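PDB 2EL7: tryptophanyl-tRNA synthetase from Thermus thermophilus, which probably catalyses the ATP-dependent attachment of tryptophan to tRNA(Trp), working as a homodimeric class I aminoacyl-tRNA synthetase. Local coordinates for residues A[91-96]-A[133-138]; A[239-244]-A[258-263]; A[45-48]-A[52-55]. All blocks are in the same frame, centred on the assembly; numbering follows the deposited sequence.

Interaction 1: residues A[91-96]-A[133-138]; sequences TELSWV and QAADIL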
# COMPACT_ATOMS: atom_id res chain seq x y z
N THR A 91 -4.23 -3.34 2.68
CA THR A 91 -3.19 -2.46 2.15
C THR A 91 -1.92 -3.23 1.94
O THR A 91 -1.03 -2.79 1.23
CB THR A 91 -2.80 -1.20 3.06
OG1 THR A 91 -2.24 -1.63 4.31
CG2 THR A 91 -3.99 -0.30 3.27
N GLU A 92 -1.81 -4.38 2.59
CA GLU A 92 -0.63 -5.21 2.44
C GLU A 92 -0.77 -6.05 1.16
O GLU A 92 0.17 -6.18 0.36
CB GLU A 92 -0.46 -6.12 3.63
CG GLU A 92 0.77 -6.96 3.55
CD GLU A 92 0.85 -7.97 4.67
OE1 GLU A 92 0.09 -7.81 5.64
OE2 GLU A 92 1.66 -8.92 4.57
N LEU A 93 -1.97 -6.60 0.97
CA LEU A 93 -2.27 -7.38 -0.22
C LEU A 93 -2.12 -6.39 -1.37
O LEU A 93 -1.75 -6.75 -2.50
CB LEU A 93 -3.72 -7.87 -0.15
CG LEU A 93 -4.17 -8.65 -1.38
CD1 LEU A 93 -3.14 -9.75 -1.66
CD2 LEU A 93 -5.55 -9.26 -1.11
N SER A 94 -2.39 -5.13 -1.06
CA SER A 94 -2.30 -4.06 -2.05
C SER A 94 -0.90 -3.90 -2.64
O SER A 94 -0.73 -3.63 -3.84
CB SER A 94 -2.74 -2.74 -1.41
OG SER A 94 -3.06 -1.82 -2.41
N TRP A 95 0.11 -4.07 -1.80
CA TRP A 95 1.48 -3.96 -2.29
C TRP A 95 1.74 -5.11 -3.24
O TRP A 95 2.29 -4.91 -4.33
CB TRP A 95 2.50 -3.98 -1.14
CG TRP A 95 3.90 -4.21 -1.65
CD1 TRP A 95 4.71 -5.27 -1.36
CD2 TRP A 95 4.63 -3.40 -2.58
NE1 TRP A 95 5.89 -5.17 -2.05
CE2 TRP A 95 5.87 -4.03 -2.81
CE3 TRP A 95 4.35 -2.20 -3.25
CZ2 TRP A 95 6.83 -3.51 -3.67
CZ3 TRP A 95 5.32 -1.68 -4.11
CH2 TRP A 95 6.53 -2.33 -4.31
N VAL A 96 1.34 -6.32 -2.83
CA VAL A 96 1.55 -7.52 -3.66
C VAL A 96 0.95 -7.28 -5.02
O VAL A 96 1.61 -7.44 -6.03
CB VAL A 96 0.93 -8.80 -3.02
CG1 VAL A 96 1.18 -10.01 -3.93
CG2 VAL A 96 1.57 -9.06 -1.65
N GLN A 133 -8.69 -1.00 -4.56
CA GLN A 133 -10.02 -1.59 -4.67
C GLN A 133 -9.92 -3.11 -4.96
O GLN A 133 -10.70 -3.91 -4.43
CB GLN A 133 -10.83 -0.93 -5.78
CG GLN A 133 -11.24 0.51 -5.53
CD GLN A 133 -12.06 1.09 -6.70
OE1 GLN A 133 -11.55 1.27 -7.82
NE2 GLN A 133 -13.34 1.35 -6.45
N ALA A 134 -8.99 -3.49 -5.83
CA ALA A 134 -8.82 -4.91 -6.14
C ALA A 134 -8.44 -5.75 -4.90
O ALA A 134 -8.89 -6.90 -4.75
CB ALA A 134 -7.74 -5.08 -7.21
N ALA A 135 -7.62 -5.19 -4.02
CA ALA A 135 -7.19 -5.90 -2.82
C ALA A 135 -8.33 -5.97 -1.82
O ALA A 135 -8.46 -6.91 -1.07
CB ALA A 135 -6.01 -5.21 -2.21
N ASP A 136 -9.16 -4.94 -1.81
CA ASP A 136 -10.30 -4.89 -0.92
C ASP A 136 -11.27 -6.01 -1.35
O ASP A 136 -11.79 -6.74 -0.53
CB ASP A 136 -10.96 -3.50 -1.03
CG ASP A 136 -11.39 -2.93 0.32
OD1 ASP A 136 -10.97 -3.45 1.38
OD2 ASP A 136 -12.16 -1.93 0.29
N ILE A 137 -11.47 -6.14 -2.66
CA ILE A 137 -12.36 -7.15 -3.20
C ILE A 137 -11.82 -8.58 -2.98
O ILE A 137 -12.54 -9.46 -2.49
CB ILE A 137 -12.61 -6.94 -4.73
CG1 ILE A 137 -13.39 -5.65 -4.96
CG2 ILE A 137 -13.37 -8.13 -5.31
CD1 ILE A 137 -13.67 -5.36 -6.42
N LEU A 138 -10.55 -8.80 -3.32
CA LEU A 138 -10.00 -10.13 -3.17
C LEU A 138 -9.57 -10.58 -1.76
O LEU A 138 -9.56 -11.79 -1.46
CB LEU A 138 -8.87 -10.31 -4.17
CG LEU A 138 -9.34 -9.99 -5.61
CD1 LEU A 138 -8.16 -10.11 -6.60
CD2 LEU A 138 -10.49 -10.91 -6.00
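Leu93 and Ala135 point their CB atoms at each other across two helix segments whose axes approach to 8.2 Å with their N-to-C directions 118° apart. The Ala135 methyl goes in end-on: its CB lies 4.0 Å from Leu93 CG and 3.8 Å from Ser94 N, so it is received by backbone as well as by side chain. Leu93 carries its CG away from its own backbone N (chi1 178°), and chi2 at 51° then sets CD2 past that methyl, 3.7 Å from Ala135 O. Leu93 CD2 also comes within 4.3 Å of Leu138 C. Ser94 offers its CB flank, 4.2 Å from Ala135 CB. All this is van der Waals contact, and the short alanine side chain is consistent with the close axes. Met318 and Val321 of helix 296-324 also touch Leu93, while Glu92 and Trp95 hydrogen-bond to Tyr44 of the second subunit. Asp136, predicted to bind L-tryptophan, directs its CB away from residues 91-96, and its side chain touches His90, earlier in that helix. The arrangement is a steeply crossed helix pair in the catalytic domain of a class I synthetase, between the dimer interface and the presumed tryptophan site.

Interaction 2: residues A[239-244]-A[258-263]; sequences ILFTYL and EEYRKA
Phe241 and Tyr260 form an edge-to-face (T-shaped) aromatic pair between two helices that follow one another in the chain, 239-247 and 250-261, in the all-helical region beyond the KMSKS motif. The backbones themselves stay well apart: the nearest CA atoms, those of Phe241 and Tyr260, are 9.8 Å from each other, so the two rings must span the gap. Tyr260 can be followed outward. Tyr260 CB, directed at the first helix, meets Phe241 CZ at 3.7 Å. With chi1 at -176° the next atom, CG, extends opposite the backbone N and reaches Phe241 CE2. On the ring, Tyr260 CD1 comes to 3.6 Å of that same Phe241 CE2, whereas Tyr260 CD2 and Tyr260 CE1 both stand 4.0 Å from it. Contact therefore fades from the CB end toward the hydroxyl: Tyr260 CZ is already 4.4 Å from Phe241 CE2. At the tip, Tyr260 OH is farther still, 5.3 Å from Phe241 CE2. The ring planes are inclined at 61° and the centroids are 5.0 Å apart, values that fit a tilted T rather than a parallel stack. Leu256 and Lys257 of helix 250-261 also touch Phe241, so the pair adds to a wider junction between the helices. Leu240 packs on Val270, Lys271 and Leu274 of helix 267-294. Both aromatic residues are partly exposed, which agrees with a surface position remote from the annotated sites. Phe241 CE2 lies above the Tyr260 ring plane, offset toward the rim, 3.5 Å from Tyr260 CG.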
# COMPACT_ATOMS: atom_id res chain seq x y z
N ILE A 239 -40.67 16.22 -14.50
CA ILE A 239 -40.03 15.42 -13.46
C ILE A 239 -41.04 15.25 -12.34
O ILE A 239 -40.96 14.31 -11.54
CB ILE A 239 -38.72 16.09 -12.92
CG1 ILE A 239 -39.05 17.27 -12.01
CG2 ILE A 239 -37.86 16.56 -14.09
CD1 ILE A 239 -37.81 17.86 -11.33
N LEU A 240 -42.02 16.15 -12.31
CA LEU A 240 -43.07 16.13 -11.31
C LEU A 240 -43.83 14.80 -11.31
O LEU A 240 -44.12 14.25 -10.24
CB LEU A 240 -44.06 17.27 -11.56
CG LEU A 240 -45.13 17.48 -10.49
CD1 LEU A 240 -44.51 18.12 -9.26
CD2 LEU A 240 -46.22 18.37 -11.04
N PHE A 241 -44.15 14.28 -12.49
CA PHE A 241 -44.86 13.00 -12.58
C PHE A 241 -43.92 11.82 -12.57
O PHE A 241 -44.37 10.68 -12.44
CB PHE A 241 -45.74 12.95 -13.83
CG PHE A 241 -47.13 13.48 -13.60
CD1 PHE A 241 -48.14 12.64 -13.16
CD2 PHE A 241 -47.40 14.84 -13.77
CE1 PHE A 241 -49.41 13.15 -12.88
CE2 PHE A 241 -48.67 15.36 -13.49
CZ PHE A 241 -49.67 14.51 -13.04
N THR A 242 -42.62 12.09 -12.70
CA THR A 242 -41.61 11.03 -12.67
C THR A 242 -41.45 10.65 -11.20
O THR A 242 -41.56 9.48 -10.83
CB THR A 242 -40.27 11.53 -13.24
OG1 THR A 242 -40.42 11.83 -14.63
CG2 THR A 242 -39.19 10.47 -13.08
N TYR A 243 -41.22 11.66 -10.37
CA TYR A 243 -41.09 11.46 -8.94
C TYR A 243 -42.38 10.84 -8.45
O TYR A 243 -42.36 9.86 -7.71
CB TYR A 243 -40.89 12.78 -8.21
CG TYR A 243 -39.55 13.43 -8.42
CD1 TYR A 243 -39.25 14.63 -7.77
CD2 TYR A 243 -38.57 12.86 -9.23
CE1 TYR A 243 -38.01 15.26 -7.93
CE2 TYR A 243 -37.32 13.49 -9.40
CZ TYR A 243 -37.05 14.69 -8.74
OH TYR A 243 -35.86 15.36 -8.93
N LEU A 244 -43.51 11.41 -8.86
CA LEU A 244 -44.81 10.89 -8.42
C LEU A 244 -44.88 9.38 -8.64
O LEU A 244 -45.41 8.64 -7.81
CB LEU A 244 -45.95 11.58 -9.18
CG LEU A 244 -47.38 11.18 -8.79
CD1 LEU A 244 -47.69 11.72 -7.41
CD2 LEU A 244 -48.37 11.71 -9.81
N GLU A 258 -54.09 11.40 -16.64
CA GLU A 258 -55.17 11.62 -17.58
C GLU A 258 -55.74 13.03 -17.31
O GLU A 258 -55.88 13.84 -18.22
CB GLU A 258 -56.26 10.56 -17.38
CG GLU A 258 -57.21 10.41 -18.56
CD GLU A 258 -56.49 10.04 -19.86
OE1 GLU A 258 -55.78 9.02 -19.87
OE2 GLU A 258 -56.64 10.78 -20.86
N GLU A 259 -56.03 13.30 -16.04
CA GLU A 259 -56.58 14.57 -15.58
C GLU A 259 -55.63 15.76 -15.81
O GLU A 259 -56.08 16.87 -16.08
CB GLU A 259 -56.94 14.45 -14.10
CG GLU A 259 -58.04 15.36 -13.59
CD GLU A 259 -59.37 15.12 -14.26
OE1 GLU A 259 -59.74 13.94 -14.44
OE2 GLU A 259 -60.05 16.11 -14.61
N TYR A 260 -54.33 15.54 -15.68
CA TYR A 260 -53.36 16.61 -15.88
C TYR A 260 -53.40 17.03 -17.36
O TYR A 260 -53.19 18.20 -17.70
CB TYR A 260 -51.95 16.13 -15.53
CG TYR A 260 -50.86 17.19 -15.60
CD1 TYR A 260 -50.67 18.10 -14.57
CD2 TYR A 260 -50.01 17.28 -16.71
CE1 TYR A 260 -49.67 19.08 -14.62
CE2 TYR A 260 -49.00 18.24 -16.78
CZ TYR A 260 -48.84 19.14 -15.73
OH TYR A 260 -47.85 20.10 -15.80
N ARG A 261 -53.67 16.06 -18.22
CA ARG A 261 -53.76 16.28 -19.66
C ARG A 261 -55.03 17.04 -20.05
O ARG A 261 -55.05 17.72 -21.07
CB ARG A 261 -53.72 14.93 -20.40
CG ARG A 261 -52.35 14.29 -20.51
CD ARG A 261 -52.45 12.89 -21.10
NE ARG A 261 -51.21 12.48 -21.75
CZ ARG A 261 -50.02 12.38 -21.14
NH1 ARG A 261 -48.95 11.99 -21.84
NH2 ARG A 261 -49.91 12.67 -19.85
N LYS A 262 -56.07 16.92 -19.24
CA LYS A 262 -57.35 17.60 -19.50
C LYS A 262 -57.46 18.92 -18.76
O LYS A 262 -58.55 19.50 -18.69
CB LYS A 262 -58.52 16.71 -19.08
CG LYS A 262 -58.99 15.70 -20.12
CD LYS A 262 -57.94 14.66 -20.47
CE LYS A 262 -58.46 13.66 -21.51
NZ LYS A 262 -59.67 12.92 -21.04
N ALA A 263 -56.36 19.41 -18.20
CA ALA A 263 -56.40 20.67 -17.45
C ALA A 263 -57.48 20.61 -16.36
O ALA A 263 -58.16 21.61 -16.10
CB ALA A 263 -56.67 21.83 -18.40

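Interaction 3: residues A[45-48]-A[52-55]; sequences HALT and AYDP
Tyr53 lays one face of its ring against the backbone of Ala46 and Leu47, and here the contact is dense. Ala46 O approaches the inner end of the side chain, 3.5 Å from Tyr53 CG, while Ala46 C and Leu47 CA sit over the same face, offset toward its rim. Farther out, Leu47 and Tyr53 run side by side in the same direction. Leu47 starts with its CB turned away, but its chain doubles back: with CG beside the backbone N (chi1 -49°), the CD2 branch lands 3.2 Å from Tyr53 CZ and 3.1 Å from Tyr53 OH, tight packing if the model is exact. On the inner side Ala46 CB is more relaxed, 4.1 Å from Tyr53 CD1. The opposite ring face is approached by Pro55 CD, at 4.1 Å above the plane, so the ring lies between its own chain and the preceding turn. Tyr53 chi1 is 98°, well off the staggered +60°, a sign of possible strain. At the ring's polar end, Tyr53 OH hydrogen-bonds to Val325 O of the second subunit.

The solvent side is quite different. Ala52 and Asp54 are exposed, and Asp54 instead serves the coming helix 55-72: at its N-cap position, the side chain caps a backbone N, and OD2 also bonds to Ser56 OG. This is the connection between parallel strand 37-41 and helix 55-72, as in the Rossmann-type nucleotide-binding fold of class I synthetases; the packed Ala46 side chain comes within about 4 Å, nearest atoms, of that of Pro10, a predicted ATP-binding residue.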
# COMPACT_ATOMS: atom_id res chain seq x y z
N HIS A 45 -10.80 6.13 0.37
CA HIS A 45 -11.05 6.75 -0.93
C HIS A 45 -11.06 8.28 -0.80
O HIS A 45 -10.77 9.00 -1.76
CB HIS A 45 -12.38 6.24 -1.50
CG HIS A 45 -12.76 6.80 -2.83
ND1 HIS A 45 -11.85 7.03 -3.84
CD2 HIS A 45 -13.98 7.14 -3.34
CE1 HIS A 45 -12.49 7.48 -4.91
NE2 HIS A 45 -13.78 7.56 -4.63
N ALA A 46 -11.39 8.77 0.40
CA ALA A 46 -11.42 10.21 0.63
C ALA A 46 -10.01 10.81 0.52
O ALA A 46 -9.87 11.94 0.07
CB ALA A 46 -12.02 10.53 2.01
N LEU A 47 -8.98 10.07 0.94
CA LEU A 47 -7.60 10.59 0.88
C LEU A 47 -7.03 10.84 -0.53
O LEU A 47 -5.99 11.48 -0.66
CB LEU A 47 -6.62 9.67 1.62
CG LEU A 47 -6.86 9.16 3.04
CD1 LEU A 47 -5.56 8.64 3.61
CD2 LEU A 47 -7.39 10.24 3.92
N THR A 48 -7.69 10.34 -1.58
CA THR A 48 -7.21 10.52 -2.96
C THR A 48 -7.25 11.98 -3.45
O THR A 48 -6.71 12.30 -4.51
CB THR A 48 -7.99 9.64 -3.95
OG1 THR A 48 -9.35 9.53 -3.54
CG2 THR A 48 -7.41 8.27 -3.98
N ALA A 52 -8.17 18.77 -0.84
CA ALA A 52 -9.61 19.06 -0.83
C ALA A 52 -10.45 18.41 0.28
O ALA A 52 -11.29 19.08 0.88
CB ALA A 52 -10.22 18.71 -2.21
N TYR A 53 -10.26 17.12 0.55
CA TYR A 53 -11.03 16.46 1.62
C TYR A 53 -10.61 17.07 2.97
O TYR A 53 -9.45 17.50 3.15
CB TYR A 53 -10.80 14.93 1.57
CG TYR A 53 -9.78 14.38 2.53
CD1 TYR A 53 -10.17 13.80 3.73
CD2 TYR A 53 -8.42 14.46 2.25
CE1 TYR A 53 -9.24 13.32 4.63
CE2 TYR A 53 -7.47 13.98 3.16
CZ TYR A 53 -7.89 13.41 4.35
OH TYR A 53 -6.97 12.95 5.27
N ASP A 54 -11.54 17.17 3.91
CA ASP A 54 -11.21 17.78 5.20
C ASP A 54 -11.00 16.72 6.27
O ASP A 54 -11.94 16.11 6.74
CB ASP A 54 -12.31 18.76 5.62
CG ASP A 54 -11.98 19.50 6.92
OD1 ASP A 54 -12.84 20.29 7.37
OD2 ASP A 54 -10.87 19.31 7.49
N PRO A 55 -9.75 16.50 6.67
CA PRO A 55 -9.47 15.49 7.69
C PRO A 55 -10.15 15.68 9.03
O PRO A 55 -10.45 14.71 9.72
CB PRO A 55 -7.94 15.51 7.78
CG PRO A 55 -7.60 16.90 7.37
CD PRO A 55 -8.50 17.14 6.21

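How the interactions relate
Interactions 1 and 3 are both buried, their nearest atoms about 6 Å apart; interaction 2 is a surface contact whose centre is about 50 Å from that of interaction 1, across the chain's centre. No two contacts hold the same elements: 1 joins a pair of steeply crossed helices, 2 a pair of successive helices, and 3 two parts of one strand-to-helix loop. Their chemistry follows. A leucine packs on an alanine methyl in 1, two rings bridge widely separated backbones in 2, and a ring packs on backbone and on aliphatic side-chain atoms in 3. The second subunit touches segments of both 1 and 3, but not those of 2.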